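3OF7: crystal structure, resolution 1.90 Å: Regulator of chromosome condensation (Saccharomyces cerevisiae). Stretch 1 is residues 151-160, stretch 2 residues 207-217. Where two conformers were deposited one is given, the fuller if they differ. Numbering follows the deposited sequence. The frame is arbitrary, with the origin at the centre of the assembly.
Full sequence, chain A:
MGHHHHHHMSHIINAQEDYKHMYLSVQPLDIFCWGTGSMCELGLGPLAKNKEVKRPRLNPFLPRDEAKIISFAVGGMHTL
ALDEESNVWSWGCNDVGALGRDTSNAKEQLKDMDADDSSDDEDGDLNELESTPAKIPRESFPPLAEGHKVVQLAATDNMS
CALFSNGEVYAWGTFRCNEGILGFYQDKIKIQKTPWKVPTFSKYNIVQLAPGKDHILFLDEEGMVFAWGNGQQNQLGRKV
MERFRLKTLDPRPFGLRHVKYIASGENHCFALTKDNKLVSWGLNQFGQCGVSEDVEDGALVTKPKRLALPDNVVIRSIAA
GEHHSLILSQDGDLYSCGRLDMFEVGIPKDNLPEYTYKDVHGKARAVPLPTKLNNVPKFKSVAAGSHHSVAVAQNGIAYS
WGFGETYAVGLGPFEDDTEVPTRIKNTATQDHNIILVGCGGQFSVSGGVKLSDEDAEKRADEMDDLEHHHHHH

Stretch 1 151-160: VQLAATDNMS
Stretch 2 (207-217) VQLAPGKDHIL

Stretches 151-160 and 207-217 follow the same plan, a strand (151-155 and 207-211), a short turn and a return strand (from 159 and from 215). The two leading strands run in nearly the same direction, their axes 17° apart and 6.4 Å at closest approach, too far for backbone pairing, so side chains and turns make the contact. The register is set at the turns, where the CA atoms of Thr156 and Lys213 lie 5.0 Å apart.

Val151 (phi/psi -110/-19, m) points sideways and makes no contact. Gln152, extended at -155/139, directs its CA-to-CB bond toward stretch 2, and its chi1 and chi2, both t, carry the amide to the neighbouring strand. There the amide takes the place of a strand partner: Leu209 N donates to Gln152 OE1 (2.9 Å), while Gln152 NE2 donates to Leu209 O (3.1 Å). Water 1 donates to the same Gln152 OE1 (2.9 Å) and to Val207 O (2.8 Å).

Leu153 (-107/154, mt) points away, as strand alternation requires, and Ala154 (-147/140) points back toward stretch 2. Its methyl fits an apolar pocket, with Ala154 CB 3.7 Å from Leu209 CD1, 3.8 Å from Pro211 CG and 4.0 Å from Ile216 CD1. Leu209 is mt, Ile216 is tt and the Pro211 ring is C-gamma endo. Ala155 (-137/128) turns its CB away, but its carbonyl meets the proline ring, Ala155 O lying 3.4 Å from Pro211 CB.

The chain turns at Thr156 (-95/-161, p). Thr156 N donates to Met159 O (2.9 Å) and Met159 N to Thr156 OG1 (2.8 Å), closing the turn with backbone and side chain together; in stretch 2, Gly212 N donates to His215 O (2.8 Å). Between the turns, Thr156 CA makes a CA-H...O contact with Gly212 O (3.3 Å), and Thr156 CG2 approaches His215 O to 3.3 Å. Water 3 accepts from Thr156 OG1 (2.6 Å) and donates to Asp214 OD1 (2.8 Å), linking the loops.

Asp157 (-63/-42, m) binds Lys213 twice: Asp157 N donates to Lys213 O (2.9 Å), and Asp157 OD2 forms a salt bridge with Lys213 NZ (2.9 Å). Although the CA-to-CB bond of Lys213 points away, its chain, t through chi3 and p at chi4, brings the ammonium to the carboxylate.

Asn158 (-130/-3) continues the turn. Met159 (-128/160), p at all three chi angles, points toward stretch 2 and packs its SD 4.0 Å from Ile216 CG2. Ser160 (-134/149, m) points away, beyond contact.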

ATOM      1  N   VAL A 151     -14.400  -7.395  -1.147  1.00 15.42           N
ATOM      2  CA  VAL A 151     -13.976  -7.174   0.241  1.00 15.69           C
ATOM      3  C   VAL A 151     -12.603  -6.515   0.336  1.00 15.12           C
ATOM      4  O   VAL A 151     -12.259  -5.947   1.368  1.00 15.25           O
ATOM      5  CB  VAL A 151     -14.011  -8.465   1.103  1.00 15.51           C
ATOM      6  CG1 VAL A 151     -15.426  -9.069   1.118  1.00 16.75           C
ATOM      7  CG2 VAL A 151     -12.983  -9.487   0.611  1.00 16.38           C
ATOM      8  N   GLN A 152     -11.824  -6.583  -0.741  1.00 14.96           N
ATOM      9  CA  GLN A 152     -10.531  -5.892  -0.784  1.00 14.21           C
ATOM     10  C   GLN A 152     -10.098  -5.577  -2.212  1.00 14.39           C
ATOM     11  O   GLN A 152     -10.261  -6.399  -3.107  1.00 14.49           O
ATOM     12  CB  GLN A 152      -9.430  -6.695  -0.076  1.00 14.43           C
ATOM     13  CG  GLN A 152      -8.158  -5.868   0.174  1.00 13.19           C
ATOM     14  CD  GLN A 152      -6.956  -6.677   0.637  1.00 15.10           C
ATOM     15  OE1 GLN A 152      -7.075  -7.840   1.027  1.00 14.74           O
ATOM     16  NE2 GLN A 152      -5.777  -6.050   0.600  1.00 13.62           N
ATOM     17  N   LEU A 153      -9.538  -4.382  -2.400  1.00 13.57           N
ATOM     18  CA  LEU A 153      -8.906  -4.000  -3.657  1.00 13.50           C
ATOM     19  C   LEU A 153      -7.390  -3.976  -3.470  1.00 13.15           C
ATOM     20  O   LEU A 153      -6.900  -3.813  -2.360  1.00 13.44           O
ATOM     21  CB  LEU A 153      -9.434  -2.639  -4.144  1.00 13.25           C
ATOM     22  CG  LEU A 153     -10.904  -2.583  -4.585  1.00 14.57           C
ATOM     23  CD1 LEU A 153     -11.329  -1.138  -4.824  1.00 13.73           C
ATOM     24  CD2 LEU A 153     -11.117  -3.401  -5.848  1.00 14.65           C
ATOM     25  N   ALA A 154      -6.645  -4.181  -4.554  1.00 13.33           N
ATOM     26  CA  ALA A 154      -5.190  -4.072  -4.508  1.00 13.20           C
ATOM     27  C   ALA A 154      -4.665  -3.562  -5.835  1.00 13.28           C
ATOM     28  O   ALA A 154      -5.155  -3.943  -6.904  1.00 13.36           O
ATOM     29  CB  ALA A 154      -4.548  -5.396  -4.160  1.00 13.04           C
ATOM     30  N   ALA A 155      -3.672  -2.689  -5.763  1.00 12.94           N
ATOM     31  CA  ALA A 155      -3.116  -2.096  -6.962  1.00 13.03           C
ATOM     32  C   ALA A 155      -1.604  -2.086  -6.824  1.00 13.47           C
ATOM     33  O   ALA A 155      -1.070  -1.629  -5.799  1.00 13.22           O
ATOM     34  CB  ALA A 155      -3.655  -0.670  -7.162  1.00 12.95           C
ATOM     35  N   THR A 156      -0.932  -2.621  -7.845  1.00 13.57           N
ATOM     36  CA  THR A 156       0.515  -2.530  -7.967  1.00 14.05           C
ATOM     37  C   THR A 156       0.826  -1.320  -8.857  1.00 14.46           C
ATOM     38  O   THR A 156      -0.019  -0.447  -9.034  1.00 14.66           O
ATOM     39  CB  THR A 156       1.117  -3.815  -8.593  1.00 14.01           C
ATOM     40  OG1 THR A 156       0.704  -3.921  -9.957  1.00 13.71           O
ATOM     41  CG2 THR A 156       0.685  -5.060  -7.815  1.00 13.91           C
ATOM     42  N   ASP A 157       2.029  -1.260  -9.415  1.00 15.34           N
ATOM     43  CA  ASP A 157       2.348  -0.199 -10.371  1.00 16.17           C
ATOM     44  C   ASP A 157       1.458  -0.303 -11.611  1.00 16.47           C
ATOM     45  O   ASP A 157       0.921   0.706 -12.077  1.00 17.42           O
ATOM     46  CB  ASP A 157       3.822  -0.242 -10.785  1.00 16.52           C
ATOM     47  CG  ASP A 157       4.724   0.541  -9.848  1.00 18.13           C
ATOM     48  OD1 ASP A 157       4.373   0.758  -8.660  1.00 18.81           O
ATOM     49  OD2 ASP A 157       5.817   0.923 -10.305  1.00 20.21           O
ATOM     50  N   ASN A 158       1.260  -1.532 -12.093  1.00 16.11           N
ATOM     51  CA  ASN A 158       0.679  -1.792 -13.416  1.00 16.11           C
ATOM     52  C   ASN A 158      -0.481  -2.813 -13.429  1.00 15.86           C
ATOM     53  O   ASN A 158      -1.072  -3.074 -14.490  1.00 16.27           O
ATOM     54  CB  ASN A 158       1.795  -2.271 -14.372  1.00 16.01           C
ATOM     55  CG  ASN A 158       2.991  -1.319 -14.419  0.80 16.54           C
ATOM     56  OD1 ASN A 158       4.099  -1.642 -13.944  1.00 18.09           O
ATOM     57  ND2 ASN A 158       2.774  -0.145 -14.991  1.00 14.01           N
ATOM     58  N   MET A 159      -0.796  -3.397 -12.273  1.00 15.30           N
ATOM     59  CA  MET A 159      -1.898  -4.370 -12.183  1.00 15.08           C
ATOM     60  C   MET A 159      -2.894  -4.050 -11.083  1.00 14.39           C
ATOM     61  O   MET A 159      -2.605  -3.299 -10.151  1.00 14.54           O
ATOM     62  CB  MET A 159      -1.434  -5.851 -12.182  1.00 15.07           C
ATOM     63  CG  MET A 159      -0.968  -6.485 -10.877  1.00 15.81           C
ATOM     64  SD  MET A 159      -2.111  -7.103  -9.595  1.00 12.18           S
ATOM     65  CE  MET A 159      -2.958  -8.514 -10.324  1.00 18.86           C
ATOM     66  N   SER A 160      -4.079  -4.623 -11.222  1.00 14.29           N
ATOM     67  CA  SER A 160      -5.180  -4.353 -10.327  1.00 14.08           C
ATOM     68  C   SER A 160      -5.821  -5.672  -9.946  1.00 14.44           C
ATOM     69  O   SER A 160      -5.814  -6.624 -10.736  1.00 14.17           O
ATOM     70  CB  SER A 160      -6.198  -3.467 -11.031  1.00 13.85           C
ATOM     71  OG  SER A 160      -5.662  -2.178 -11.260  1.00 13.15           O
ATOM     72  N   VAL A 207      -8.317 -14.833   1.311  1.00 18.52           N
ATOM     73  CA  VAL A 207      -8.814 -13.960   2.383  1.00 17.72           C
ATOM     74  C   VAL A 207      -8.155 -12.570   2.421  1.00 17.01           C
ATOM     75  O   VAL A 207      -8.725 -11.623   2.974  1.00 16.40           O
ATOM     76  CB  VAL A 207      -8.686 -14.636   3.774  1.00 17.57           C
ATOM     77  CG1 VAL A 207      -9.465 -15.959   3.805  1.00 19.10           C
ATOM     78  CG2 VAL A 207      -7.212 -14.852   4.169  1.00 18.07           C
ATOM     79  N   GLN A 208      -6.965 -12.450   1.829  1.00 15.92           N
ATOM     80  CA  GLN A 208      -6.217 -11.189   1.873  1.00 15.09           C
ATOM     81  C   GLN A 208      -5.260 -11.021   0.697  1.00 14.80           C
ATOM     82  O   GLN A 208      -4.678 -11.998   0.210  1.00 14.47           O
ATOM     83  CB  GLN A 208      -5.437 -11.061   3.179  1.00 15.33           C
ATOM     84  CG  GLN A 208      -4.988  -9.628   3.478  1.00 16.15           C
ATOM     85  CD  GLN A 208      -3.913  -9.534   4.533  1.00 17.57           C
ATOM     86  OE1 GLN A 208      -3.369 -10.542   4.996  1.00 19.56           O
ATOM     87  NE2 GLN A 208      -3.590  -8.308   4.921  1.00 20.31           N
ATOM     88  N   LEU A 209      -5.097  -9.770   0.270  1.00 14.13           N
ATOM     89  CA  LEU A 209      -4.161  -9.415  -0.801  1.00 14.11           C
ATOM     90  C   LEU A 209      -3.031  -8.552  -0.254  1.00 13.80           C
ATOM     91  O   LEU A 209      -3.221  -7.839   0.736  1.00 14.21           O
ATOM     92  CB  LEU A 209      -4.890  -8.653  -1.911  1.00 13.80           C
ATOM     93  CG  LEU A 209      -6.244  -9.172  -2.402  1.00 14.32           C
ATOM     94  CD1 LEU A 209      -6.874  -8.195  -3.388  1.00 15.64           C
ATOM     95  CD2 LEU A 209      -6.111 -10.548  -3.059  1.00 15.46           C
ATOM     96  N   ALA A 210      -1.862  -8.617  -0.890  1.00 13.17           N
ATOM     97  CA  ALA A 210      -0.775  -7.661  -0.597  1.00 12.79           C
ATOM     98  C   ALA A 210      -0.023  -7.303  -1.886  1.00 12.62           C
ATOM     99  O   ALA A 210       0.779  -8.109  -2.376  1.00 12.63           O
ATOM    100  CB  ALA A 210       0.185  -8.223   0.457  1.00 12.73           C
ATOM    101  N   PRO A 211      -0.295  -6.105  -2.449  1.00 12.51           N
ATOM    102  CA  PRO A 211       0.349  -5.690  -3.695  1.00 12.33           C
ATOM    103  C   PRO A 211       1.758  -5.136  -3.510  1.00 12.53           C
ATOM    104  O   PRO A 211       2.036  -4.423  -2.544  1.00 12.28           O
ATOM    105  CB  PRO A 211      -0.568  -4.583  -4.217  1.00 12.35           C
ATOM    106  CG  PRO A 211      -1.204  -4.003  -2.985  1.00 11.89           C
ATOM    107  CD  PRO A 211      -1.335  -5.149  -2.013  1.00 12.17           C
ATOM    108  N   GLY A 212       2.647  -5.482  -4.431  1.00 12.26           N
ATOM    109  CA  GLY A 212       3.965  -4.852  -4.469  1.00 12.57           C
ATOM    110  C   GLY A 212       4.047  -3.897  -5.637  1.00 12.36           C
ATOM    111  O   GLY A 212       3.048  -3.292  -6.025  1.00 12.83           O
ATOM    112  N   LYS A 213       5.239  -3.779  -6.217  1.00 12.48           N
ATOM    113  CA  LYS A 213       5.439  -2.953  -7.407  0.50 12.35           C
ATOM    114  C   LYS A 213       5.017  -3.706  -8.668  1.00 12.07           C
ATOM    115  O   LYS A 213       4.228  -3.204  -9.462  1.00 11.65           O
ATOM    116  CB  LYS A 213       6.901  -2.517  -7.521  0.50 12.60           C
ATOM    117  CG  LYS A 213       7.233  -1.741  -8.792  0.50 13.54           C
ATOM    118  CD  LYS A 213       8.741  -1.551  -8.939  0.50 15.38           C
ATOM    119  CE  LYS A 213       9.075  -0.768 -10.200  0.50 15.63           C
ATOM    120  NZ  LYS A 213       8.729   0.679 -10.087  0.50 17.05           N
ATOM    121  N   ASP A 214       5.561  -4.905  -8.854  1.00 12.49           N
ATOM    122  CA  ASP A 214       5.213  -5.734 -10.016  1.00 12.89           C
ATOM    123  C   ASP A 214       5.022  -7.203  -9.637  1.00 13.18           C
ATOM    124  O   ASP A 214       5.377  -8.121 -10.391  1.00 13.06           O
ATOM    125  CB  ASP A 214       6.238  -5.558 -11.149  1.00 13.01           C
ATOM    126  CG  ASP A 214       6.000  -4.291 -11.961  1.00 12.95           C
ATOM    127  OD1 ASP A 214       4.905  -4.138 -12.544  1.00 14.01           O
ATOM    128  OD2 ASP A 214       6.931  -3.452 -12.032  1.00 13.89           O
ATOM    129  N   HIS A 215       4.455  -7.403  -8.453  1.00 13.03           N
ATOM    130  CA  HIS A 215       4.029  -8.706  -7.982  1.00 13.38           C
ATOM    131  C   HIS A 215       2.892  -8.473  -7.002  1.00 13.33           C
ATOM    132  O   HIS A 215       2.718  -7.362  -6.485  1.00 12.64           O
ATOM    133  CB  HIS A 215       5.170  -9.423  -7.253  1.00 13.42           C
ATOM    134  CG  HIS A 215       5.515  -8.799  -5.941  1.00 14.47           C
ATOM    135  ND1 HIS A 215       4.985  -9.235  -4.743  1.00 16.77           N
ATOM    136  CD2 HIS A 215       6.301  -7.741  -5.640  1.00 13.62           C
ATOM    137  CE1 HIS A 215       5.447  -8.484  -3.761  1.00 13.03           C
ATOM    138  NE2 HIS A 215       6.247  -7.569  -4.280  1.00 16.14           N
ATOM    139  N   ILE A 216       2.144  -9.530  -6.722  1.00 13.19           N
ATOM    140  CA  ILE A 216       1.098  -9.479  -5.720  1.00 13.59           C
ATOM    141  C   ILE A 216       1.128 -10.788  -4.925  1.00 13.97           C
ATOM    142  O   ILE A 216       1.415 -11.861  -5.482  1.00 14.34           O
ATOM    143  CB  ILE A 216      -0.295  -9.166  -6.371  1.00 13.74           C
ATOM    144  CG1 ILE A 216      -1.412  -9.093  -5.309  1.00 13.57           C
ATOM    145  CG2 ILE A 216      -0.613 -10.168  -7.501  1.00 13.55           C
ATOM    146  CD1 ILE A 216      -2.740  -8.556  -5.853  1.00 14.34           C
ATOM    147  N   LEU A 217       0.876 -10.679  -3.624  1.00 14.44           N
ATOM    148  CA  LEU A 217       0.772 -11.832  -2.731  1.00 14.61           C
ATOM    149  C   LEU A 217      -0.697 -12.079  -2.392  1.00 15.02           C
ATOM    150  O   LEU A 217      -1.488 -11.141  -2.354  1.00 14.47           O
ATOM    151  CB  LEU A 217       1.553 -11.585  -1.446  1.00 14.24           C
ATOM    152  CG  LEU A 217       3.038 -11.208  -1.515  1.00 14.64           C
ATOM    153  CD1 LEU A 217       3.559 -11.050  -0.129  1.00 14.80           C
ATOM    154  CD2 LEU A 217       3.831 -12.286  -2.252  1.00 15.35           C
TER
HETATM  155  O   HOH W   1      -8.974  -8.830   2.945  1.00 15.03           O
HETATM  156  O   HOH W   2       1.198  -1.247  -4.277  1.00 30.36           O
HETATM  157  O   HOH W   3       2.191  -4.608 -11.957  1.00 14.85           O
HETATM  158  O   HOH W   4       3.083  -0.109  -6.323  1.00 30.62           O